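Local atomic coordinates of esterase (Capnocytophaga ochracea, PDB entry 4W9R), a protein that is of unknown function but belongs to a putative esterase family of the alpha/beta-hydrolase clan, so it may hydrolyse ester bonds. Residues M53-C66 / I225-P238. Numbering follows the deposited sequence.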
HETATM    1  N   MSE B  53       5.930   1.066  -3.239  1.00 24.08           N
HETATM    2  CA  MSE B  53       5.255   2.344  -3.039  1.00 27.68           C
HETATM    3  C   MSE B  53       6.157   3.550  -3.315  1.00 32.55           C
HETATM    4  O   MSE B  53       5.668   4.602  -3.724  1.00 44.09           O
HETATM    5  CB  MSE B  53       4.677   2.428  -1.622  1.00 16.35           C
HETATM    6  CG  MSE B  53       3.478   1.505  -1.397  1.00 28.13           C
HETATM    7 SE   MSE B  53       2.608   1.718   0.341  1.00 59.34          SE
HETATM    8  CE  MSE B  53       1.669   0.011   0.439  1.00 60.16           C
ATOM      9  N   VAL B  54       7.465   3.411  -3.110  1.00 29.06           N
ATOM     10  CA  VAL B  54       8.368   4.523  -3.416  1.00 30.22           C
ATOM     11  C   VAL B  54       8.583   4.621  -4.925  1.00 32.30           C
ATOM     12  O   VAL B  54       8.841   5.703  -5.451  1.00 40.34           O
ATOM     13  CB  VAL B  54       9.738   4.400  -2.694  1.00 22.98           C
ATOM     14  CG1 VAL B  54       9.547   4.397  -1.182  1.00 18.57           C
ATOM     15  CG2 VAL B  54      10.494   3.164  -3.147  1.00 30.23           C
ATOM     16  N   ARG B  55       8.463   3.494  -5.619  1.00 27.23           N
ATOM     17  CA  ARG B  55       8.513   3.488  -7.077  1.00 33.39           C
ATOM     18  C   ARG B  55       7.226   4.077  -7.637  1.00 40.64           C
ATOM     19  O   ARG B  55       7.235   4.800  -8.632  1.00 42.79           O
ATOM     20  CB  ARG B  55       8.721   2.071  -7.611  1.00 28.75           C
ATOM     21  CG  ARG B  55      10.075   1.477  -7.282  1.00 34.19           C
ATOM     22  CD  ARG B  55      10.167   0.026  -7.728  1.00 44.17           C
ATOM     23  NE  ARG B  55       9.820  -0.136  -9.137  1.00 55.00           N
ATOM     24  CZ  ARG B  55      10.682   0.003 -10.139  1.00 68.37           C
ATOM     25  NH1 ARG B  55      11.948   0.309  -9.891  1.00 60.60           N
ATOM     26  NH2 ARG B  55      10.278  -0.164 -11.391  1.00 82.66           N
ATOM     27  N   TYR B  56       6.121   3.751  -6.976  1.00 28.01           N
ATOM     28  CA  TYR B  56       4.802   4.258  -7.328  1.00 29.09           C
ATOM     29  C   TYR B  56       4.771   5.783  -7.269  1.00 32.61           C
ATOM     30  O   TYR B  56       4.407   6.444  -8.241  1.00 36.00           O
ATOM     31  CB  TYR B  56       3.760   3.650  -6.386  1.00 30.96           C
ATOM     32  CG  TYR B  56       2.355   4.199  -6.500  1.00 22.91           C
ATOM     33  CD1 TYR B  56       1.447   3.657  -7.401  1.00 25.73           C
ATOM     34  CD2 TYR B  56       1.924   5.228  -5.674  1.00 25.22           C
ATOM     35  CE1 TYR B  56       0.156   4.143  -7.490  1.00 24.35           C
ATOM     36  CE2 TYR B  56       0.638   5.722  -5.759  1.00 25.15           C
ATOM     37  CZ  TYR B  56      -0.241   5.176  -6.666  1.00 33.25           C
ATOM     38  OH  TYR B  56      -1.521   5.669  -6.746  1.00 35.31           O
ATOM     39  N   TYR B  57       5.165   6.333  -6.126  1.00 30.75           N
ATOM     40  CA  TYR B  57       5.196   7.778  -5.934  1.00 30.05           C
ATOM     41  C   TYR B  57       6.185   8.462  -6.873  1.00 40.06           C
ATOM     42  O   TYR B  57       5.963   9.594  -7.301  1.00 43.95           O
ATOM     43  CB  TYR B  57       5.541   8.111  -4.482  1.00 21.29           C
ATOM     44  CG  TYR B  57       4.392   7.920  -3.519  1.00 21.83           C
ATOM     45  CD1 TYR B  57       3.109   8.340  -3.848  1.00 22.65           C
ATOM     46  CD2 TYR B  57       4.587   7.316  -2.283  1.00 18.45           C
ATOM     47  CE1 TYR B  57       2.054   8.170  -2.971  1.00 22.22           C
ATOM     48  CE2 TYR B  57       3.537   7.141  -1.399  1.00 27.46           C
ATOM     49  CZ  TYR B  57       2.273   7.570  -1.748  1.00 30.61           C
ATOM     50  OH  TYR B  57       1.224   7.400  -0.875  1.00 29.61           O
ATOM     51  N   GLU B  58       7.275   7.771  -7.192  1.00 34.36           N
ATOM     52  CA  GLU B  58       8.293   8.327  -8.075  1.00 27.21           C
ATOM     53  C   GLU B  58       7.768   8.458  -9.504  1.00 29.61           C
ATOM     54  O   GLU B  58       8.091   9.417 -10.205  1.00 31.91           O
ATOM     55  CB  GLU B  58       9.558   7.464  -8.047  1.00 28.69           C
ATOM     56  CG  GLU B  58      10.781   8.106  -8.694  1.00 34.12           C
ATOM     57  CD  GLU B  58      10.856   7.858 -10.190  1.00 53.27           C
ATOM     58  OE1 GLU B  58      10.221   6.891 -10.666  1.00 61.24           O
ATOM     59  OE2 GLU B  58      11.548   8.627 -10.888  1.00 59.43           O
ATOM     60  N   GLN B  59       6.956   7.495  -9.930  1.00 30.39           N
ATOM     61  CA  GLN B  59       6.382   7.525 -11.272  1.00 40.23           C
ATOM     62  C   GLN B  59       5.402   8.684 -11.427  1.00 37.92           C
ATOM     63  O   GLN B  59       5.234   9.221 -12.521  1.00 35.15           O
ATOM     64  CB  GLN B  59       5.687   6.200 -11.593  1.00 41.50           C
ATOM     65  CG  GLN B  59       6.637   5.024 -11.760  1.00 64.25           C
ATOM     66  CD  GLN B  59       5.912   3.715 -12.009  1.00 73.34           C
ATOM     67  OE1 GLN B  59       4.707   3.697 -12.261  1.00 77.47           O
ATOM     68  NE2 GLN B  59       6.644   2.608 -11.938  1.00 70.08           N
ATOM     69  N   PHE B  60       4.760   9.068 -10.326  1.00 28.43           N
ATOM     70  CA  PHE B  60       3.819  10.184 -10.339  1.00 29.80           C
ATOM     71  C   PHE B  60       4.510  11.504 -10.016  1.00 34.20           C
ATOM     72  O   PHE B  60       3.860  12.545  -9.908  1.00 34.55           O
ATOM     73  CB  PHE B  60       2.673   9.938  -9.354  1.00 25.46           C
ATOM     74  CG  PHE B  60       1.658   8.944  -9.841  1.00 32.03           C
ATOM     75  CD1 PHE B  60       0.801   9.263 -10.882  1.00 31.72           C
ATOM     76  CD2 PHE B  60       1.552   7.695  -9.252  1.00 35.84           C
ATOM     77  CE1 PHE B  60      -0.138   8.352 -11.333  1.00 29.47           C
ATOM     78  CE2 PHE B  60       0.614   6.780  -9.698  1.00 38.98           C
ATOM     79  CZ  PHE B  60      -0.231   7.110 -10.739  1.00 29.84           C
ATOM     80  N   GLY B  61       5.827  11.454  -9.845  1.00 33.27           N
ATOM     81  CA  GLY B  61       6.610  12.646  -9.578  1.00 19.85           C
ATOM     82  C   GLY B  61       6.374  13.230  -8.199  1.00 29.53           C
ATOM     83  O   GLY B  61       6.674  14.399  -7.953  1.00 33.60           O
ATOM     84  N   GLU B  62       5.827  12.421  -7.298  1.00 34.70           N
ATOM     85  CA  GLU B  62       5.584  12.860  -5.928  1.00 31.25           C
ATOM     86  C   GLU B  62       6.768  12.547  -5.013  1.00 31.00           C
ATOM     87  O   GLU B  62       6.807  12.985  -3.863  1.00 40.22           O
ATOM     88  CB  GLU B  62       4.311  12.213  -5.381  1.00 29.90           C
ATOM     89  CG  GLU B  62       3.065  12.530  -6.188  1.00 35.14           C
ATOM     90  CD  GLU B  62       1.803  11.990  -5.547  1.00 55.09           C
ATOM     91  OE1 GLU B  62       1.892  11.425  -4.435  1.00 73.80           O
ATOM     92  OE2 GLU B  62       0.720  12.133  -6.152  1.00 51.39           O
HETATM   93  N   MSE B  63       7.730  11.791  -5.533  1.00 28.41           N
HETATM   94  CA  MSE B  63       8.925  11.431  -4.774  1.00 29.53           C
HETATM   95  C   MSE B  63      10.160  11.388  -5.662  1.00 30.78           C
HETATM   96  O   MSE B  63      10.071  11.036  -6.837  1.00 42.22           O
HETATM   97  CB  MSE B  63       8.751  10.070  -4.092  1.00 31.18           C
HETATM   98  CG  MSE B  63       8.113  10.120  -2.718  1.00 51.44           C
HETATM   99 SE   MSE B  63       8.178   8.386  -1.816  1.00 62.60          SE
HETATM  100  CE  MSE B  63      10.107   8.123  -1.776  1.00 20.53           C
ATOM    101  N   PRO B  64      11.321  11.745  -5.096  1.00 35.72           N
ATOM    102  CA  PRO B  64      12.597  11.547  -5.785  1.00 35.40           C
ATOM    103  C   PRO B  64      12.985  10.074  -5.777  1.00 37.47           C
ATOM    104  O   PRO B  64      12.427   9.308  -4.991  1.00 40.15           O
ATOM    105  CB  PRO B  64      13.575  12.380  -4.956  1.00 24.60           C
ATOM    106  CG  PRO B  64      12.997  12.348  -3.582  1.00 24.27           C
ATOM    107  CD  PRO B  64      11.502  12.368  -3.773  1.00 36.97           C
ATOM    108  N   LYS B  65      13.911   9.678  -6.643  1.00 33.75           N
ATOM    109  CA  LYS B  65      14.435   8.320  -6.609  1.00 26.07           C
ATOM    110  C   LYS B  65      15.152   8.084  -5.284  1.00 30.23           C
ATOM    111  O   LYS B  65      15.944   8.916  -4.840  1.00 33.61           O
ATOM    112  CB  LYS B  65      15.381   8.069  -7.785  1.00 18.22           C
ATOM    113  CG  LYS B  65      14.700   8.054  -9.144  1.00 27.02           C
ATOM    114  CD  LYS B  65      15.718   7.888 -10.263  1.00 38.45           C
ATOM    115  CE  LYS B  65      15.049   7.850 -11.626  1.00 46.10           C
ATOM    116  NZ  LYS B  65      14.103   6.708 -11.748  1.00 57.74           N
ATOM    117  N   CYS B  66      14.866   6.954  -4.648  1.00 28.91           N
ATOM    118  CA  CYS B  66      15.437   6.653  -3.342  1.00 30.78           C
ATOM    119  C   CYS B  66      16.117   5.291  -3.316  1.00 37.98           C
ATOM    120  O   CYS B  66      15.823   4.420  -4.134  1.00 44.39           O
ATOM    121  CB  CYS B  66      14.356   6.707  -2.259  1.00 17.05           C
ATOM    122  SG  CYS B  66      13.682   8.354  -1.961  1.00 84.84           S
ATOM    123  N   ILE B 225       2.375   3.171   5.673  1.00 27.35           N
ATOM    124  CA  ILE B 225       3.486   3.432   4.765  1.00 23.28           C
ATOM    125  C   ILE B 225       3.083   4.429   3.688  1.00 27.86           C
ATOM    126  O   ILE B 225       3.821   5.367   3.387  1.00 38.13           O
ATOM    127  CB  ILE B 225       3.982   2.140   4.092  1.00 22.21           C
ATOM    128  CG1 ILE B 225       4.421   1.126   5.146  1.00 16.43           C
ATOM    129  CG2 ILE B 225       5.124   2.437   3.132  1.00 19.35           C
ATOM    130  CD1 ILE B 225       4.836  -0.209   4.574  1.00 18.94           C
ATOM    131  N   ALA B 226       1.900   4.222   3.116  1.00 30.12           N
ATOM    132  CA  ALA B 226       1.393   5.087   2.057  1.00 35.95           C
ATOM    133  C   ALA B 226       1.250   6.528   2.537  1.00 35.00           C
ATOM    134  O   ALA B 226       1.661   7.464   1.852  1.00 35.43           O
ATOM    135  CB  ALA B 226       0.061   4.566   1.545  1.00 14.45           C
ATOM    136  N   GLN B 227       0.673   6.697   3.723  1.00 27.63           N
ATOM    137  CA  GLN B 227       0.481   8.022   4.297  1.00 26.47           C
ATOM    138  C   GLN B 227       1.806   8.680   4.667  1.00 34.25           C
ATOM    139  O   GLN B 227       2.025   9.854   4.369  1.00 33.93           O
ATOM    140  CB  GLN B 227      -0.422   7.944   5.529  1.00 18.71           C
ATOM    141  CG  GLN B 227      -1.870   7.615   5.215  1.00 17.50           C
ATOM    142  CD  GLN B 227      -2.757   7.657   6.443  1.00 32.07           C
ATOM    143  OE1 GLN B 227      -2.307   7.991   7.540  1.00 34.33           O
ATOM    144  NE2 GLN B 227      -4.028   7.320   6.263  1.00 34.11           N
ATOM    145  N   ALA B 228       2.684   7.919   5.316  1.00 32.97           N
ATOM    146  CA  ALA B 228       3.956   8.450   5.798  1.00 23.05           C
ATOM    147  C   ALA B 228       4.815   8.976   4.654  1.00 22.00           C
ATOM    148  O   ALA B 228       5.333  10.090   4.720  1.00 33.12           O
ATOM    149  CB  ALA B 228       4.709   7.388   6.580  1.00 21.23           C
ATOM    150  N   LEU B 229       4.957   8.172   3.605  1.00 20.28           N
ATOM    151  CA  LEU B 229       5.720   8.577   2.428  1.00 24.12           C
ATOM    152  C   LEU B 229       5.091   9.784   1.743  1.00 28.20           C
ATOM    153  O   LEU B 229       5.794  10.664   1.248  1.00 40.63           O
ATOM    154  CB  LEU B 229       5.828   7.420   1.435  1.00 16.57           C
ATOM    155  CG  LEU B 229       6.629   6.200   1.884  1.00 22.77           C
ATOM    156  CD1 LEU B 229       6.530   5.101   0.843  1.00 14.76           C
ATOM    157  CD2 LEU B 229       8.081   6.577   2.139  1.00 16.86           C
ATOM    158  N   ASP B 230       3.762   9.816   1.720  1.00 29.47           N
ATOM    159  CA  ASP B 230       3.031  10.895   1.071  1.00 30.74           C
ATOM    160  C   ASP B 230       3.308  12.241   1.730  1.00 32.00           C
ATOM    161  O   ASP B 230       3.592  13.227   1.051  1.00 37.29           O
ATOM    162  CB  ASP B 230       1.529  10.609   1.095  1.00 38.11           C
ATOM    163  CG  ASP B 230       0.719  11.697   0.417  1.00 48.14           C
ATOM    164  OD1 ASP B 230       1.068  12.077  -0.721  1.00 53.06           O
ATOM    165  OD2 ASP B 230      -0.263  12.177   1.025  1.00 45.67           O
HETATM  166  N   MSE B 231       3.230  12.272   3.056  1.00 26.14           N
HETATM  167  CA  MSE B 231       3.358  13.520   3.803  1.00 36.58           C
HETATM  168  C   MSE B 231       4.802  13.982   3.956  1.00 39.45           C
HETATM  169  O   MSE B 231       5.085  15.179   3.904  1.00 46.55           O
HETATM  170  CB  MSE B 231       2.719  13.369   5.182  1.00 30.37           C
HETATM  171  CG  MSE B 231       1.208  13.234   5.138  1.00 40.01           C
HETATM  172 SE   MSE B 231       0.448  12.915   6.897  1.00 86.40          SE
HETATM  173  CE  MSE B 231       1.382  11.262   7.300  1.00 43.15           C
ATOM    174  N   CYS B 232       5.711  13.033   4.149  1.00 39.64           N
ATOM    175  CA  CYS B 232       7.117  13.353   4.360  1.00 38.59           C
ATOM    176  C   CYS B 232       7.741  13.989   3.119  1.00 37.76           C
ATOM    177  O   CYS B 232       8.483  14.967   3.214  1.00 52.72           O
ATOM    178  CB  CYS B 232       7.892  12.095   4.756  1.00 25.07           C
ATOM    179  SG  CYS B 232       9.649  12.365   5.077  1.00 39.34           S
ATOM    180  N   PHE B 233       7.431  13.423   1.957  1.00 22.89           N
ATOM    181  CA  PHE B 233       7.987  13.885   0.690  1.00 29.25           C
ATOM    182  C   PHE B 233       7.088  14.894  -0.025  1.00 34.43           C
ATOM    183  O   PHE B 233       7.366  15.280  -1.159  1.00 34.68           O
ATOM    184  CB  PHE B 233       8.266  12.694  -0.223  1.00 26.62           C
ATOM    185  CG  PHE B 233       9.412  11.841   0.236  1.00 32.62           C
ATOM    186  CD1 PHE B 233       9.195  10.738   1.043  1.00 28.52           C
ATOM    187  CD2 PHE B 233      10.712  12.153  -0.132  1.00 36.31           C
ATOM    188  CE1 PHE B 233      10.251   9.955   1.470  1.00 22.47           C
ATOM    189  CE2 PHE B 233      11.772  11.375   0.293  1.00 31.36           C
ATOM    190  CZ  PHE B 233      11.541  10.274   1.094  1.00 29.74           C
ATOM    191  N   ASP B 234       6.008  15.300   0.638  1.00 27.92           N
ATOM    192  CA  ASP B 234       4.972  16.145   0.040  1.00 35.11           C
ATOM    193  C   ASP B 234       5.496  17.408  -0.653  1.00 39.39           C
ATOM    194  O   ASP B 234       4.924  17.853  -1.650  1.00 47.32           O
ATOM    195  CB  ASP B 234       3.954  16.544   1.110  1.00 36.30           C
ATOM    196  CG  ASP B 234       2.781  17.314   0.539  1.00 44.71           C
ATOM    197  OD1 ASP B 234       1.894  16.679  -0.071  1.00 45.79           O
ATOM    198  OD2 ASP B 234       2.744  18.552   0.701  1.00 43.51           O
ATOM    199  N   ILE B 235       6.574  17.980  -0.130  1.00 29.10           N
ATOM    200  CA  ILE B 235       7.146  19.200  -0.697  1.00 21.62           C
ATOM    201  C   ILE B 235       7.660  18.979  -2.126  1.00 29.97           C
ATOM    202  O   ILE B 235       7.788  19.926  -2.903  1.00 33.34           O
ATOM    203  CB  ILE B 235       8.295  19.743   0.192  1.00 28.56           C
ATOM    204  CG1 ILE B 235       8.674  21.171  -0.210  1.00 32.99           C
ATOM    205  CG2 ILE B 235       9.505  18.821   0.142  1.00 35.30           C
ATOM    206  CD1 ILE B 235       7.528  22.157  -0.115  1.00 27.43           C
ATOM    207  N   TYR B 236       7.931  17.724  -2.471  1.00 26.20           N
ATOM    208  CA  TYR B 236       8.468  17.380  -3.785  1.00 26.39           C
ATOM    209  C   TYR B 236       7.387  17.425  -4.862  1.00 29.89           C
ATOM    210  O   TYR B 236       7.692  17.533  -6.050  1.00 31.75           O
ATOM    211  CB  TYR B 236       9.111  15.992  -3.744  1.00 30.48           C
ATOM    212  CG  TYR B 236       9.931  15.629  -4.964  1.00 24.77           C
ATOM    213  CD1 TYR B 236       9.353  14.981  -6.049  1.00 24.44           C
ATOM    214  CD2 TYR B 236      11.289  15.914  -5.021  1.00 27.34           C
ATOM    215  CE1 TYR B 236      10.101  14.642  -7.163  1.00 27.07           C
ATOM    216  CE2 TYR B 236      12.045  15.576  -6.128  1.00 32.95           C
ATOM    217  CZ  TYR B 236      11.447  14.941  -7.196  1.00 35.28           C
ATOM    218  OH  TYR B 236      12.196  14.604  -8.300  1.00 38.34           O
ATOM    219  N   LYS B 237       6.129  17.340  -4.438  1.00 28.21           N
ATOM    220  CA  LYS B 237       4.997  17.311  -5.362  1.00 32.19           C
ATOM    221  C   LYS B 237       4.970  18.523  -6.289  1.00 32.57           C
ATOM    222  O   LYS B 237       5.399  19.613  -5.908  1.00 38.09           O
ATOM    223  CB  LYS B 237       3.674  17.233  -4.590  1.00 26.49           C
ATOM    224  CG  LYS B 237       3.331  15.856  -4.041  1.00 23.78           C
ATOM    225  CD  LYS B 237       1.932  15.851  -3.437  1.00 27.82           C
ATOM    226  CE  LYS B 237       1.575  14.496  -2.842  1.00 31.57           C
ATOM    227  NZ  LYS B 237       2.421  14.149  -1.666  1.00 38.27           N
ATOM    228  N   PRO B 238       4.472  18.329  -7.519  1.00 35.05           N
ATOM    229  CA  PRO B 238       4.269  19.434  -8.459  1.00 31.71           C
ATOM    230  C   PRO B 238       3.249  20.435  -7.931  1.00 35.37           C
ATOM    231  O   PRO B 238       2.451  20.090  -7.059  1.00 35.97           O
ATOM    232  CB  PRO B 238       3.747  18.735  -9.719  1.00 24.73           C
ATOM    233  CG  PRO B 238       4.216  17.323  -9.595  1.00 31.84           C
ATOM    234  CD  PRO B 238       4.166  17.025  -8.128  1.00 34.24           C
TER
HETATM  235  O   HOH W   1       4.875  13.373  -1.826  1.00 31.56           O
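Tyr236 and Phe233 receive Pro64 and Met63 where two helices of the alpha/beta-hydrolase fold end beside each other. The helix segments 53-59 and 225-232 cross at -42° with axes 10.7 Å apart, and much of the contact comes from the turns after them; Gly61, at positive phi, closes the first helix in a Schellman motif. Pro64 lies flat on the Tyr236 ring: its CD sits 3.8 Å from the ring centroid and 13° off the normal, a CH-pi contact. Gly61 O meets the same ring at its edge, near the plane. CG of Tyr236 lies opposite the backbone N, which swings the ring under the proline. Replacing this tyrosine by an alanine would probably leave the face of Pro64 without its aromatic partner and open a gap beside Gly61. Phe233 is met over one face by Met63, a selenomethionine whose chain bends at its last torsion to bring CE 3.8 Å from the ring centroid, while SE stands obliquely in a Met-aromatic contact. Deeper along the helices, Leu229 CD1 packs on Val54 CG1 at 3.7 Å, and its CB lies against CE2 of Tyr57.

Polar groups line the side by Lys237. Its NZ forms salt bridges with Asp230 and Asp234, the first met from above the carboxylate plane, and a long one with Glu62 OE1. Glu62 OE1 and Asp230 OD1 lie 3.9 Å apart, and if both are charged the lysine would probably offset their repulsion. Glu62 OE2 bonds Asn218 of the second subunit. A water bridges Glu62 O to Lys237 NZ. Tyr57 OH donates to Ala226 O at 2.8 Å from 36° out of the carbonyl plane, while Asp230 N reaches that oxygen from the opposite face.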